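PDB 4R9O: putative aldo/keto reductase from Salmonella enterica subsp. enterica serovar Typhimurium, which probably acts as an NADP(H)-dependent oxidoreductase of the aldo/keto reductase family, built on a TIM barrel, with a substrate that has not been established. Local coordinates for residues R19-Y24 / R208-S213; L128-P133 / E144-L149; P192-G197 / R290-A295; E43-G48 / P75-K80; T169-Q172 / T178-T181. All blocks are in the same frame, centred on the assembly; numbering follows the deposited sequence.

Contact 1 of 5, residues R19-Y24 / R208-S213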
# COMPACT_ATOMS: atom_id res chain seq x y z
N ARG C 19 -28.68 -19.47 -15.38
CA ARG C 19 -27.49 -19.44 -14.54
C ARG C 19 -26.27 -18.85 -15.26
O ARG C 19 -25.40 -18.24 -14.64
CB ARG C 19 -27.17 -20.85 -14.04
CG ARG C 19 -26.14 -20.92 -12.96
CD ARG C 19 -25.92 -22.36 -12.56
NE ARG C 19 -25.07 -22.45 -11.39
CZ ARG C 19 -24.67 -23.59 -10.85
NH1 ARG C 19 -25.05 -24.75 -11.38
NH2 ARG C 19 -23.89 -23.58 -9.77
N PHE C 20 -26.21 -19.07 -16.57
CA PHE C 20 -25.20 -18.42 -17.39
C PHE C 20 -25.84 -17.30 -18.21
O PHE C 20 -26.95 -17.43 -18.71
CB PHE C 20 -24.51 -19.43 -18.32
CG PHE C 20 -23.44 -20.25 -17.64
CD1 PHE C 20 -22.12 -19.83 -17.67
CD2 PHE C 20 -23.75 -21.43 -16.99
CE1 PHE C 20 -21.12 -20.58 -17.05
CE2 PHE C 20 -22.76 -22.19 -16.38
CZ PHE C 20 -21.45 -21.76 -16.41
N VAL C 21 -25.13 -16.18 -18.33
CA VAL C 21 -25.65 -14.99 -19.00
C VAL C 21 -24.84 -14.65 -20.24
O VAL C 21 -23.60 -14.60 -20.19
CB VAL C 21 -25.63 -13.78 -18.02
CG1 VAL C 21 -26.02 -12.49 -18.74
CG2 VAL C 21 -26.56 -14.06 -16.84
N MET C 22 -25.51 -14.43 -21.37
CA MET C 22 -24.78 -14.01 -22.58
C MET C 22 -24.57 -12.49 -22.56
O MET C 22 -25.53 -11.73 -22.58
CB MET C 22 -25.53 -14.41 -23.85
CG MET C 22 -24.74 -14.15 -25.13
SD MET C 22 -23.24 -15.17 -25.21
CE MET C 22 -22.04 -13.98 -25.79
N GLY C 23 -23.31 -12.07 -22.51
CA GLY C 23 -22.96 -10.66 -22.49
C GLY C 23 -22.66 -10.11 -23.89
O GLY C 23 -21.97 -10.75 -24.68
N TYR C 24 -23.17 -8.92 -24.19
CA TYR C 24 -23.07 -8.38 -25.53
C TYR C 24 -22.21 -7.11 -25.63
O TYR C 24 -22.33 -6.35 -26.59
CB TYR C 24 -24.47 -8.12 -26.09
CG TYR C 24 -25.13 -9.38 -26.61
CD1 TYR C 24 -24.83 -9.87 -27.88
CD2 TYR C 24 -26.02 -10.11 -25.82
CE1 TYR C 24 -25.41 -11.03 -28.36
CE2 TYR C 24 -26.61 -11.28 -26.30
CZ TYR C 24 -26.31 -11.73 -27.57
OH TYR C 24 -26.89 -12.89 -28.07
N ARG C 208 -27.98 -13.06 -5.74
CA ARG C 208 -26.91 -13.67 -6.51
C ARG C 208 -26.28 -12.66 -7.48
O ARG C 208 -26.98 -11.99 -8.25
CB ARG C 208 -27.44 -14.90 -7.25
CG ARG C 208 -27.90 -15.99 -6.28
CD ARG C 208 -28.61 -17.15 -6.96
NE ARG C 208 -27.72 -17.97 -7.79
CZ ARG C 208 -27.96 -19.24 -8.10
NH1 ARG C 208 -29.06 -19.84 -7.65
NH2 ARG C 208 -27.11 -19.92 -8.86
N PRO C 209 -24.95 -12.55 -7.45
CA PRO C 209 -24.28 -11.61 -8.35
C PRO C 209 -24.14 -12.15 -9.77
O PRO C 209 -23.91 -13.35 -9.95
CB PRO C 209 -22.92 -11.42 -7.71
CG PRO C 209 -22.66 -12.75 -7.03
CD PRO C 209 -23.99 -13.26 -6.57
N MET C 210 -24.28 -11.27 -10.76
CA MET C 210 -23.81 -11.58 -12.11
C MET C 210 -22.32 -11.27 -12.14
O MET C 210 -21.89 -10.22 -11.66
CB MET C 210 -24.55 -10.76 -13.17
CG MET C 210 -26.07 -10.90 -13.13
SD MET C 210 -26.91 -9.64 -14.12
CE MET C 210 -26.40 -10.12 -15.77
N ALA C 211 -21.53 -12.18 -12.69
CA ALA C 211 -20.08 -12.05 -12.61
C ALA C 211 -19.48 -11.71 -13.97
O ALA C 211 -19.70 -12.42 -14.96
CB ALA C 211 -19.46 -13.34 -12.06
N TRP C 212 -18.75 -10.59 -14.04
CA TRP C 212 -18.09 -10.24 -15.29
C TRP C 212 -16.57 -10.39 -15.18
O TRP C 212 -16.01 -10.54 -14.08
CB TRP C 212 -18.51 -8.82 -15.75
CG TRP C 212 -18.22 -7.68 -14.83
CD1 TRP C 212 -19.01 -7.23 -13.80
CD2 TRP C 212 -17.09 -6.79 -14.87
NE1 TRP C 212 -18.43 -6.14 -13.20
CE2 TRP C 212 -17.25 -5.85 -13.83
CE3 TRP C 212 -15.95 -6.71 -15.69
CZ2 TRP C 212 -16.31 -4.85 -13.58
CZ3 TRP C 212 -15.02 -5.71 -15.44
CH2 TRP C 212 -15.21 -4.80 -14.39
N SER C 213 -15.92 -10.38 -16.35
CA SER C 213 -14.49 -10.67 -16.49
C SER C 213 -14.08 -12.01 -15.89
O SER C 213 -13.02 -12.15 -15.28
CB SER C 213 -13.65 -9.54 -15.90
OG SER C 213 -13.43 -8.55 -16.88
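M210 meets V21 by a chain that starts beside its own backbone N (chi1 -55°), runs on extended through chi2 and folds at its last torsion (chi3 67°), which swings the methyl CE against the valine. With CG1 anti to the backbone N, V21 turns both branches toward that methyl: M210 CE lies 3.8 Å from V21 CG1 and 4.1 Å from V21 CG2, with the two side chains crossing at about a right angle. Strands 16-23 and 210-212 are not direct neighbours; each pairs in parallel with strand 261-264, and these two buried side chains meet within the TIM barrel near the centre of the chain. W212, at the end of strand 210-212, and S213 just after it belong to the probable NADP(+) site.

Nearer the start of both segments the partners are arginines. The R19 chain is extended, whereas that of R208 bends at chi3, and R208 NH2 comes 4.1 Å from R19 NE with the guanidinium planes 85° apart. R19 NE approaches the edge of the R208 group, near its plane. R19 NH1 makes a salt bridge with E279, and R208 NE gives a hydrogen bond to Q259 O. R19 NE is buried here without a partner in the model. The like charges probably cost some energy, offset at least partly by E279, and cohesion across this contact rests on the apolar pair.

Contact 2 of 5, residues L128-P133 / E144-L149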
# COMPACT_ATOMS: atom_id res chain seq x y z
N LEU C 128 -32.88 -3.13 -14.99
CA LEU C 128 -32.02 -1.98 -15.25
C LEU C 128 -31.03 -1.81 -14.10
O LEU C 128 -31.41 -1.84 -12.93
CB LEU C 128 -32.86 -0.71 -15.43
CG LEU C 128 -32.10 0.60 -15.71
CD1 LEU C 128 -31.42 0.60 -17.08
CD2 LEU C 128 -33.03 1.78 -15.58
N LEU C 129 -29.75 -1.63 -14.45
CA LEU C 129 -28.70 -1.48 -13.45
C LEU C 129 -28.07 -0.07 -13.47
O LEU C 129 -27.96 0.55 -14.51
CB LEU C 129 -27.59 -2.51 -13.67
CG LEU C 129 -27.91 -3.99 -13.83
CD1 LEU C 129 -26.60 -4.78 -13.99
CD2 LEU C 129 -28.74 -4.52 -12.66
N ILE C 130 -27.68 0.42 -12.30
CA ILE C 130 -26.71 1.50 -12.22
C ILE C 130 -25.33 0.89 -12.48
O ILE C 130 -24.87 -0.01 -11.75
CB ILE C 130 -26.71 2.22 -10.83
CG1 ILE C 130 -28.14 2.58 -10.41
CG2 ILE C 130 -25.82 3.47 -10.87
CD1 ILE C 130 -28.79 3.66 -11.31
N HIS C 131 -24.68 1.38 -13.53
CA HIS C 131 -23.48 0.74 -14.08
C HIS C 131 -22.29 0.81 -13.13
O HIS C 131 -21.52 -0.15 -13.00
CB HIS C 131 -23.13 1.40 -15.41
CG HIS C 131 -22.35 0.52 -16.35
ND1 HIS C 131 -22.32 0.74 -17.71
CD2 HIS C 131 -21.57 -0.56 -16.12
CE1 HIS C 131 -21.55 -0.18 -18.28
NE2 HIS C 131 -21.08 -0.97 -17.34
N ARG C 132 -22.16 1.94 -12.46
CA ARG C 132 -21.04 2.15 -11.56
C ARG C 132 -21.44 3.08 -10.41
O ARG C 132 -22.32 3.93 -10.59
CB ARG C 132 -19.83 2.69 -12.34
CG ARG C 132 -18.56 1.84 -12.07
CD ARG C 132 -17.56 1.78 -13.22
NE ARG C 132 -17.41 0.40 -13.71
CZ ARG C 132 -17.29 0.06 -14.99
NH1 ARG C 132 -17.23 0.99 -15.93
NH2 ARG C 132 -17.18 -1.22 -15.33
N PRO C 133 -20.81 2.91 -9.24
CA PRO C 133 -21.09 3.84 -8.14
C PRO C 133 -20.54 5.23 -8.46
O PRO C 133 -19.38 5.39 -8.84
CB PRO C 133 -20.38 3.21 -6.95
CG PRO C 133 -19.31 2.37 -7.53
CD PRO C 133 -19.87 1.85 -8.83
N GLU C 144 -36.50 7.82 -7.27
CA GLU C 144 -37.59 8.44 -8.03
C GLU C 144 -37.63 7.88 -9.44
O GLU C 144 -38.68 7.49 -9.93
CB GLU C 144 -37.44 9.97 -8.08
CG GLU C 144 -37.75 10.69 -6.77
CD GLU C 144 -37.61 12.20 -6.89
OE1 GLU C 144 -37.10 12.83 -5.94
OE2 GLU C 144 -38.01 12.77 -7.93
N ALA C 145 -36.47 7.81 -10.09
CA ALA C 145 -36.40 7.30 -11.46
C ALA C 145 -36.89 5.85 -11.51
O ALA C 145 -37.75 5.50 -12.32
CB ALA C 145 -34.98 7.41 -12.01
N PHE C 146 -36.34 5.01 -10.63
CA PHE C 146 -36.72 3.61 -10.58
C PHE C 146 -38.22 3.46 -10.31
O PHE C 146 -38.88 2.64 -10.96
CB PHE C 146 -35.92 2.85 -9.50
CG PHE C 146 -34.50 2.54 -9.89
CD1 PHE C 146 -33.70 1.76 -9.06
CD2 PHE C 146 -33.95 3.02 -11.07
CE1 PHE C 146 -32.39 1.45 -9.41
CE2 PHE C 146 -32.63 2.73 -11.42
CZ PHE C 146 -31.85 1.94 -10.57
N GLN C 147 -38.76 4.25 -9.38
CA GLN C 147 -40.20 4.27 -9.10
C GLN C 147 -41.02 4.55 -10.35
O GLN C 147 -42.02 3.89 -10.62
CB GLN C 147 -40.56 5.33 -8.05
CG GLN C 147 -40.13 5.02 -6.62
CD GLN C 147 -39.76 3.57 -6.43
OE1 GLN C 147 -38.59 3.20 -6.50
NE2 GLN C 147 -40.76 2.73 -6.18
N HIS C 148 -40.61 5.57 -11.10
CA HIS C 148 -41.36 5.95 -12.28
C HIS C 148 -41.33 4.83 -13.32
O HIS C 148 -42.34 4.49 -13.91
CB HIS C 148 -40.82 7.24 -12.87
CG HIS C 148 -41.47 7.61 -14.17
ND1 HIS C 148 -40.85 7.46 -15.38
CD2 HIS C 148 -42.71 8.09 -14.44
CE1 HIS C 148 -41.66 7.85 -16.35
NE2 HIS C 148 -42.80 8.24 -15.80
N LEU C 149 -40.14 4.28 -13.55
CA LEU C 149 -39.96 3.24 -14.56
C LEU C 149 -40.72 1.96 -14.18
O LEU C 149 -41.25 1.25 -15.04
CB LEU C 149 -38.46 2.93 -14.72
CG LEU C 149 -37.62 3.80 -15.67
CD1 LEU C 149 -37.90 5.27 -15.50
CD2 LEU C 149 -36.14 3.55 -15.47
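F146 and I130 meet across the first half of a beta-alpha-beta unit of the TIM barrel, in which strand 125-130 is followed by helix 139-151 and then strand 155-161. The short strand and helix axes run almost exactly antiparallel (176°), with a closest approach of 11.3 Å, and side chains span that gap. L128 and I130, alternate residues of the strand, supply its share, while L129 between them points its CB away from the helix.

From the helix, the F146 ring extends with its plane almost containing the CA-CB bond (chi2 -174°), which brings CZ and CE2 toward the isoleucine. I130 CD1 sits 3.6 Å from F146 CZ, and I130 CG1 is 3.8 Å from the same carbon; the approach to the ring is oblique. The ring also stacks on F158 of the next strand, so the phenylalanine is shared by the two parallel strands that its helix connects.

L149, about one turn after F146, meets L128 at a slant; L128 CD2 also lies 4.3 Å from F146 CE2. L149 packs as well on I110 and A113 of helix 106-119 and on V155, so this part of the layer continues into the neighbouring helix. Between these two segments only hydrocarbon meets, down to the approach of two leucine methyls, L128 CD2 and L149 CD2, at 3.6 Å.

Contact 3 of 5, residues P192-G197 / R290-A295; sequences PLLLDG and RIRKAA
R292 is the residue of segment 290-295, on helix 285-296, that touches L194 and L195, and successive residues of the helix face different partners. R290, first in the segment, turns to helix 227-240 and makes a salt bridge with E239. I291 packs on L233 and I236 of that same helix and on W252, which L194 also touches. R292 then reaches for the loop: CG is anti to the backbone N (chi1 172°) and the chain continues extended as far as NE, carrying the guanidinium out to the leucines. L194 lies alongside, running in the opposite direction, and puts CD2 3.7 Å from R292 NH1, at the edge of the guanidinium and in its plane. L195 crosses obliquely, its CD1 3.7 Å from R292 NH2. Further on, A295 rests on P188 and Q191, and a weak hydrogen bond from Q191 NE2, just ahead of 192-197, reaches R292 O.

P135 of a third subunit packs on both L195 and R292, placing the contact at an interface of the assembly. No hydrogen bond or salt bridge crosses between the segments. A charged group here serves as a packing surface, its terminal nitrogens set against methyls that can neither accept a hydrogen bond nor balance the charge.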
# COMPACT_ATOMS: atom_id res chain seq x y z
N PRO C 192 -10.38 -9.91 -4.99
CA PRO C 192 -10.56 -9.24 -3.70
C PRO C 192 -11.99 -9.31 -3.15
O PRO C 192 -12.17 -9.23 -1.94
CB PRO C 192 -10.17 -7.78 -4.00
CG PRO C 192 -10.44 -7.60 -5.45
CD PRO C 192 -10.12 -8.93 -6.08
N LEU C 193 -12.98 -9.47 -4.02
CA LEU C 193 -14.36 -9.43 -3.55
C LEU C 193 -14.72 -10.68 -2.72
O LEU C 193 -15.76 -10.72 -2.05
CB LEU C 193 -15.32 -9.28 -4.73
CG LEU C 193 -15.11 -7.96 -5.49
CD1 LEU C 193 -16.16 -7.81 -6.58
CD2 LEU C 193 -15.12 -6.75 -4.55
N LEU C 194 -13.86 -11.69 -2.78
CA LEU C 194 -14.07 -12.92 -2.02
C LEU C 194 -14.02 -12.65 -0.53
O LEU C 194 -14.71 -13.32 0.25
CB LEU C 194 -13.02 -13.96 -2.39
CG LEU C 194 -13.33 -14.87 -3.59
CD1 LEU C 194 -13.43 -14.08 -4.88
CD2 LEU C 194 -12.28 -15.95 -3.69
N LEU C 195 -13.21 -11.68 -0.14
CA LEU C 195 -12.96 -11.44 1.27
C LEU C 195 -13.22 -10.00 1.73
O LEU C 195 -13.10 -9.71 2.92
CB LEU C 195 -11.52 -11.85 1.60
CG LEU C 195 -11.18 -13.32 1.32
CD1 LEU C 195 -9.72 -13.62 1.60
CD2 LEU C 195 -12.07 -14.27 2.12
N ASP C 196 -13.58 -9.10 0.82
CA ASP C 196 -13.74 -7.70 1.23
C ASP C 196 -15.15 -7.33 1.68
O ASP C 196 -15.41 -6.18 2.03
CB ASP C 196 -13.28 -6.74 0.11
CG ASP C 196 -14.33 -6.54 -0.99
OD1 ASP C 196 -15.37 -7.22 -1.01
OD2 ASP C 196 -14.11 -5.62 -1.82
N GLY C 197 -16.08 -8.28 1.67
CA GLY C 197 -17.42 -8.02 2.18
C GLY C 197 -18.48 -7.91 1.11
O GLY C 197 -19.67 -7.95 1.39
N ARG C 290 -6.11 -24.96 -4.91
CA ARG C 290 -4.94 -25.05 -5.79
C ARG C 290 -5.01 -24.00 -6.89
O ARG C 290 -4.01 -23.36 -7.22
CB ARG C 290 -4.83 -26.43 -6.41
CG ARG C 290 -3.67 -27.26 -5.91
CD ARG C 290 -3.36 -28.37 -6.90
NE ARG C 290 -4.47 -29.30 -7.04
CZ ARG C 290 -4.58 -30.20 -8.02
NH1 ARG C 290 -5.64 -31.00 -8.06
NH2 ARG C 290 -3.65 -30.29 -8.96
N ILE C 291 -6.20 -23.85 -7.48
CA ILE C 291 -6.45 -22.79 -8.44
C ILE C 291 -6.21 -21.40 -7.86
O ILE C 291 -5.49 -20.59 -8.44
CB ILE C 291 -7.89 -22.84 -8.96
CG1 ILE C 291 -8.07 -24.09 -9.78
CG2 ILE C 291 -8.16 -21.64 -9.87
CD1 ILE C 291 -7.09 -24.12 -10.88
N ARG C 292 -6.84 -21.13 -6.72
CA ARG C 292 -6.68 -19.84 -6.05
C ARG C 292 -5.20 -19.48 -5.89
O ARG C 292 -4.78 -18.37 -6.23
CB ARG C 292 -7.36 -19.86 -4.68
CG ARG C 292 -7.07 -18.61 -3.83
CD ARG C 292 -7.58 -18.78 -2.41
NE ARG C 292 -7.17 -17.69 -1.53
CZ ARG C 292 -7.93 -16.63 -1.24
NH1 ARG C 292 -9.15 -16.53 -1.75
NH2 ARG C 292 -7.47 -15.68 -0.43
N LYS C 293 -4.43 -20.45 -5.40
CA LYS C 293 -3.02 -20.25 -5.07
C LYS C 293 -2.14 -20.11 -6.32
O LYS C 293 -1.20 -19.32 -6.34
CB LYS C 293 -2.53 -21.40 -4.19
CG LYS C 293 -3.25 -21.44 -2.84
CD LYS C 293 -2.80 -22.61 -1.97
CE LYS C 293 -3.47 -22.55 -0.59
NZ LYS C 293 -3.01 -23.64 0.30
N ALA C 294 -2.45 -20.88 -7.35
CA ALA C 294 -1.73 -20.75 -8.61
C ALA C 294 -1.88 -19.32 -9.16
O ALA C 294 -0.94 -18.75 -9.71
CB ALA C 294 -2.22 -21.76 -9.61
N ALA C 295 -3.06 -18.74 -8.95
CA ALA C 295 -3.37 -17.39 -9.42
C ALA C 295 -2.74 -16.28 -8.58
O ALA C 295 -2.42 -15.22 -9.10
CB ALA C 295 -4.86 -17.20 -9.48

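Contact 4 of 5, residues E43-G48 / P75-K80; sequences EHLDLG and PHLREK
L45 packs on L77 and K80 with an unusual conformation: chi1 (-136°) and chi2 (32°) both fall outside the staggered positions. In this pose L45 CD2 lies 4.1 Å from L77 CD2 and 4.2 Å from K80 CB, while L45 CD1 stands 3.9 Å from K80 O. The leucine thus fits between a methyl and the root of the lysine, crossing the lysine at about a right angle.

K80 leads its ammonium elsewhere. Its chain is extended until a final bend (chi4 69°), where NZ donates a 2.9 Å hydrogen bond to H76 O from well above the carbonyl plane. L77 has CG over one face of the H76 ring, toward its rim. Through L45, helix 34-46 leans on the loop that leads from helix 63-73 into strand 82-90, and G48 closes its own helix with a Schellman motif. The chemistry is divided: L45 meets only the CB and carbonyl oxygen of K80, while the ammonium bonds within its own segment.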
# COMPACT_ATOMS: atom_id res chain seq x y z
N GLU C 43 -29.34 -19.85 -31.10
CA GLU C 43 -28.47 -20.96 -30.73
C GLU C 43 -28.18 -21.00 -29.23
O GLU C 43 -28.11 -22.09 -28.64
CB GLU C 43 -27.16 -20.91 -31.53
CG GLU C 43 -27.24 -21.69 -32.85
CD GLU C 43 -26.08 -21.43 -33.80
OE1 GLU C 43 -25.36 -20.43 -33.60
OE2 GLU C 43 -25.90 -22.22 -34.75
N HIS C 44 -28.00 -19.85 -28.58
CA HIS C 44 -27.73 -19.92 -27.15
C HIS C 44 -29.05 -20.09 -26.40
O HIS C 44 -29.08 -20.69 -25.32
CB HIS C 44 -26.88 -18.72 -26.66
CG HIS C 44 -27.57 -17.39 -26.59
ND1 HIS C 44 -28.66 -17.14 -25.79
CD2 HIS C 44 -27.25 -16.20 -27.16
CE1 HIS C 44 -29.01 -15.87 -25.90
NE2 HIS C 44 -28.17 -15.28 -26.73
N LEU C 45 -30.13 -19.63 -27.00
CA LEU C 45 -31.48 -19.86 -26.49
C LEU C 45 -31.77 -21.36 -26.39
O LEU C 45 -32.28 -21.83 -25.37
CB LEU C 45 -32.50 -19.18 -27.41
CG LEU C 45 -33.67 -18.36 -26.87
CD1 LEU C 45 -33.33 -17.67 -25.58
CD2 LEU C 45 -34.11 -17.34 -27.92
N ASP C 46 -31.42 -22.08 -27.45
CA ASP C 46 -31.56 -23.54 -27.51
C ASP C 46 -30.79 -24.26 -26.42
O ASP C 46 -31.20 -25.31 -25.96
CB ASP C 46 -31.09 -24.05 -28.87
CG ASP C 46 -32.17 -23.96 -29.93
OD1 ASP C 46 -33.35 -24.15 -29.58
OD2 ASP C 46 -31.83 -23.72 -31.11
N LEU C 47 -29.65 -23.69 -26.04
CA LEU C 47 -28.83 -24.28 -24.98
C LEU C 47 -29.34 -23.89 -23.59
O LEU C 47 -28.84 -24.40 -22.59
CB LEU C 47 -27.37 -23.85 -25.14
CG LEU C 47 -26.74 -24.15 -26.50
CD1 LEU C 47 -25.26 -23.75 -26.52
CD2 LEU C 47 -26.92 -25.61 -26.89
N GLY C 48 -30.33 -23.00 -23.53
CA GLY C 48 -30.91 -22.60 -22.26
C GLY C 48 -30.43 -21.26 -21.73
O GLY C 48 -30.78 -20.86 -20.62
N PRO C 75 -39.23 -11.09 -33.87
CA PRO C 75 -39.95 -10.51 -32.72
C PRO C 75 -40.45 -11.53 -31.71
O PRO C 75 -40.78 -11.15 -30.59
CB PRO C 75 -41.13 -9.78 -33.38
CG PRO C 75 -41.34 -10.50 -34.66
CD PRO C 75 -39.97 -10.88 -35.13
N HIS C 76 -40.50 -12.80 -32.10
CA HIS C 76 -40.91 -13.86 -31.18
C HIS C 76 -39.84 -14.13 -30.12
O HIS C 76 -40.13 -14.70 -29.07
CB HIS C 76 -41.22 -15.14 -31.96
CG HIS C 76 -40.05 -15.70 -32.69
ND1 HIS C 76 -39.56 -15.15 -33.86
CD2 HIS C 76 -39.25 -16.77 -32.43
CE1 HIS C 76 -38.52 -15.84 -34.28
NE2 HIS C 76 -38.31 -16.83 -33.43
N LEU C 77 -38.60 -13.72 -30.40
CA LEU C 77 -37.48 -13.98 -29.50
C LEU C 77 -37.59 -13.19 -28.20
O LEU C 77 -37.16 -13.66 -27.15
CB LEU C 77 -36.15 -13.64 -30.17
CG LEU C 77 -35.73 -14.41 -31.42
CD1 LEU C 77 -34.26 -14.12 -31.71
CD2 LEU C 77 -35.99 -15.89 -31.27
N ARG C 78 -38.16 -11.99 -28.30
CA ARG C 78 -38.25 -11.06 -27.18
C ARG C 78 -38.79 -11.68 -25.90
O ARG C 78 -38.20 -11.54 -24.82
CB ARG C 78 -39.14 -9.87 -27.58
CG ARG C 78 -39.37 -8.85 -26.48
CD ARG C 78 -38.07 -8.28 -25.98
NE ARG C 78 -37.64 -8.96 -24.76
CZ ARG C 78 -37.80 -8.47 -23.54
NH1 ARG C 78 -37.38 -9.17 -22.50
NH2 ARG C 78 -38.38 -7.30 -23.35
N GLU C 79 -39.92 -12.37 -26.02
CA GLU C 79 -40.58 -12.99 -24.88
C GLU C 79 -39.75 -14.11 -24.27
O GLU C 79 -39.95 -14.49 -23.12
CB GLU C 79 -41.93 -13.56 -25.31
CG GLU C 79 -42.82 -12.59 -26.05
CD GLU C 79 -43.85 -13.31 -26.91
OE1 GLU C 79 -43.45 -14.21 -27.68
OE2 GLU C 79 -45.05 -12.99 -26.80
N LYS C 80 -38.80 -14.63 -25.04
CA LYS C 80 -38.00 -15.76 -24.60
C LYS C 80 -36.75 -15.32 -23.85
O LYS C 80 -36.03 -16.15 -23.28
CB LYS C 80 -37.61 -16.64 -25.80
CG LYS C 80 -38.79 -17.15 -26.62
CD LYS C 80 -38.31 -18.09 -27.72
CE LYS C 80 -39.46 -18.64 -28.56
NZ LYS C 80 -40.11 -17.59 -29.40

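Contact 5 of 5, residues T169-Q172 / T178-T181; sequences TLLQ and TLAT
Q172 and L179 are joined first by a hydrogen bond. L179 N donates to Q172 OE1 at 2.9 Å, nearly straight at the hydrogen (171°), and it arrives in the carbonyl plane on a lone pair. The glutamine reaches the loop because its chain starts extended and then turns at CG (chi2 64°), bringing the amide back across the end of helix 165-173. The other end of that amide is used as well, since Q172 NE2 donates to F177 O. Two bonds to the loop backbone therefore fix the rotation of the side chain.

Van der Waals contacts gather round the same points. Q172 OE1 lies 3.6 Å from T178 CA and 3.6 Å from L179 CB. The leucine and the glutamine slide past each other in opposite directions, which brings L179 CD1 to 4.1 Å from Q172 CB. A separate apolar contact sets L171 CB 4.2 Å from L179 CD1.

Beyond this turn, T181 OG1 hydrogen-bonds R208 O as the chain enters strand 182-185. The helix-to-strand connection is typical of an alpha/beta barrel, and here one side-chain amide bonds the loop backbone at two points: it accepts from L179 N and donates to F177 O, while L179 packs its CB and CD1 against the same glutamine.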
# COMPACT_ATOMS: atom_id res chain seq x y z
N THR C 169 -26.22 -0.59 0.31
CA THR C 169 -27.18 -0.37 1.37
C THR C 169 -27.83 1.01 1.29
O THR C 169 -29.02 1.18 1.55
CB THR C 169 -26.50 -0.54 2.73
OG1 THR C 169 -26.08 -1.90 2.84
CG2 THR C 169 -27.45 -0.21 3.86
N LEU C 170 -27.03 2.00 0.91
CA LEU C 170 -27.54 3.35 0.69
C LEU C 170 -28.70 3.34 -0.31
O LEU C 170 -29.79 3.86 -0.03
CB LEU C 170 -26.42 4.26 0.19
CG LEU C 170 -26.87 5.61 -0.39
CD1 LEU C 170 -27.70 6.41 0.64
CD2 LEU C 170 -25.67 6.41 -0.88
N LEU C 171 -28.47 2.76 -1.49
CA LEU C 171 -29.50 2.79 -2.52
C LEU C 171 -30.68 1.96 -2.06
O LEU C 171 -31.82 2.39 -2.21
CB LEU C 171 -28.96 2.29 -3.86
CG LEU C 171 -29.92 2.38 -5.05
CD1 LEU C 171 -30.57 3.76 -5.19
CD2 LEU C 171 -29.19 2.02 -6.34
N GLN C 172 -30.41 0.79 -1.48
CA GLN C 172 -31.49 -0.11 -1.07
C GLN C 172 -32.44 0.55 -0.08
O GLN C 172 -33.65 0.32 -0.13
CB GLN C 172 -30.92 -1.39 -0.45
CG GLN C 172 -31.99 -2.39 -0.03
CD GLN C 172 -32.81 -2.93 -1.21
OE1 GLN C 172 -32.41 -3.89 -1.87
NE2 GLN C 172 -33.96 -2.32 -1.47
N THR C 178 -36.62 -5.07 -3.56
CA THR C 178 -35.25 -5.55 -3.40
C THR C 178 -34.39 -5.36 -4.64
O THR C 178 -34.81 -5.72 -5.74
CB THR C 178 -35.24 -7.04 -3.05
OG1 THR C 178 -36.17 -7.29 -2.00
CG2 THR C 178 -33.83 -7.50 -2.65
N LEU C 179 -33.20 -4.80 -4.46
CA LEU C 179 -32.21 -4.77 -5.54
C LEU C 179 -31.89 -6.21 -5.93
O LEU C 179 -31.61 -7.05 -5.07
CB LEU C 179 -30.95 -4.00 -5.12
CG LEU C 179 -31.10 -2.47 -5.05
CD1 LEU C 179 -29.85 -1.81 -4.43
CD2 LEU C 179 -31.37 -1.92 -6.43
N ALA C 180 -31.95 -6.53 -7.21
CA ALA C 180 -31.95 -7.93 -7.58
C ALA C 180 -30.56 -8.48 -7.88
O ALA C 180 -30.39 -9.69 -8.04
CB ALA C 180 -32.87 -8.15 -8.76
N THR C 181 -29.57 -7.59 -7.97
CA THR C 181 -28.19 -8.04 -8.15
C THR C 181 -27.18 -6.91 -7.94
O THR C 181 -27.52 -5.72 -7.99
CB THR C 181 -27.94 -8.64 -9.57
OG1 THR C 181 -26.77 -9.47 -9.53
CG2 THR C 181 -27.71 -7.54 -10.59

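In the fold
Contact 1 lies near the centre of the chain, within the barrel, whereas contacts 2 and 5 lie further out and contacts 3 and 4 belong to its periphery. Contacts 1 and 2 reach the same sheet. Contact 2 is wholly buried and purely apolar. Contact 5, its centre about 10 Å from that of contact 2, adds a hydrogen bond across its segments where a helix gives way to a loop; the two touch through L129 with T181 and I130 with L171. Contact 1 links to contact 4 through Y24 OH and H44 NE2. Contacts 3 and 4 stand on opposite sides of the chain's centre: contact 3 sets guanidinium nitrogens against leucine methyls, while contact 4 uses the CB and backbone O of a lysine whose ammonium turns away; of these two, contact 3 alone meets another subunit.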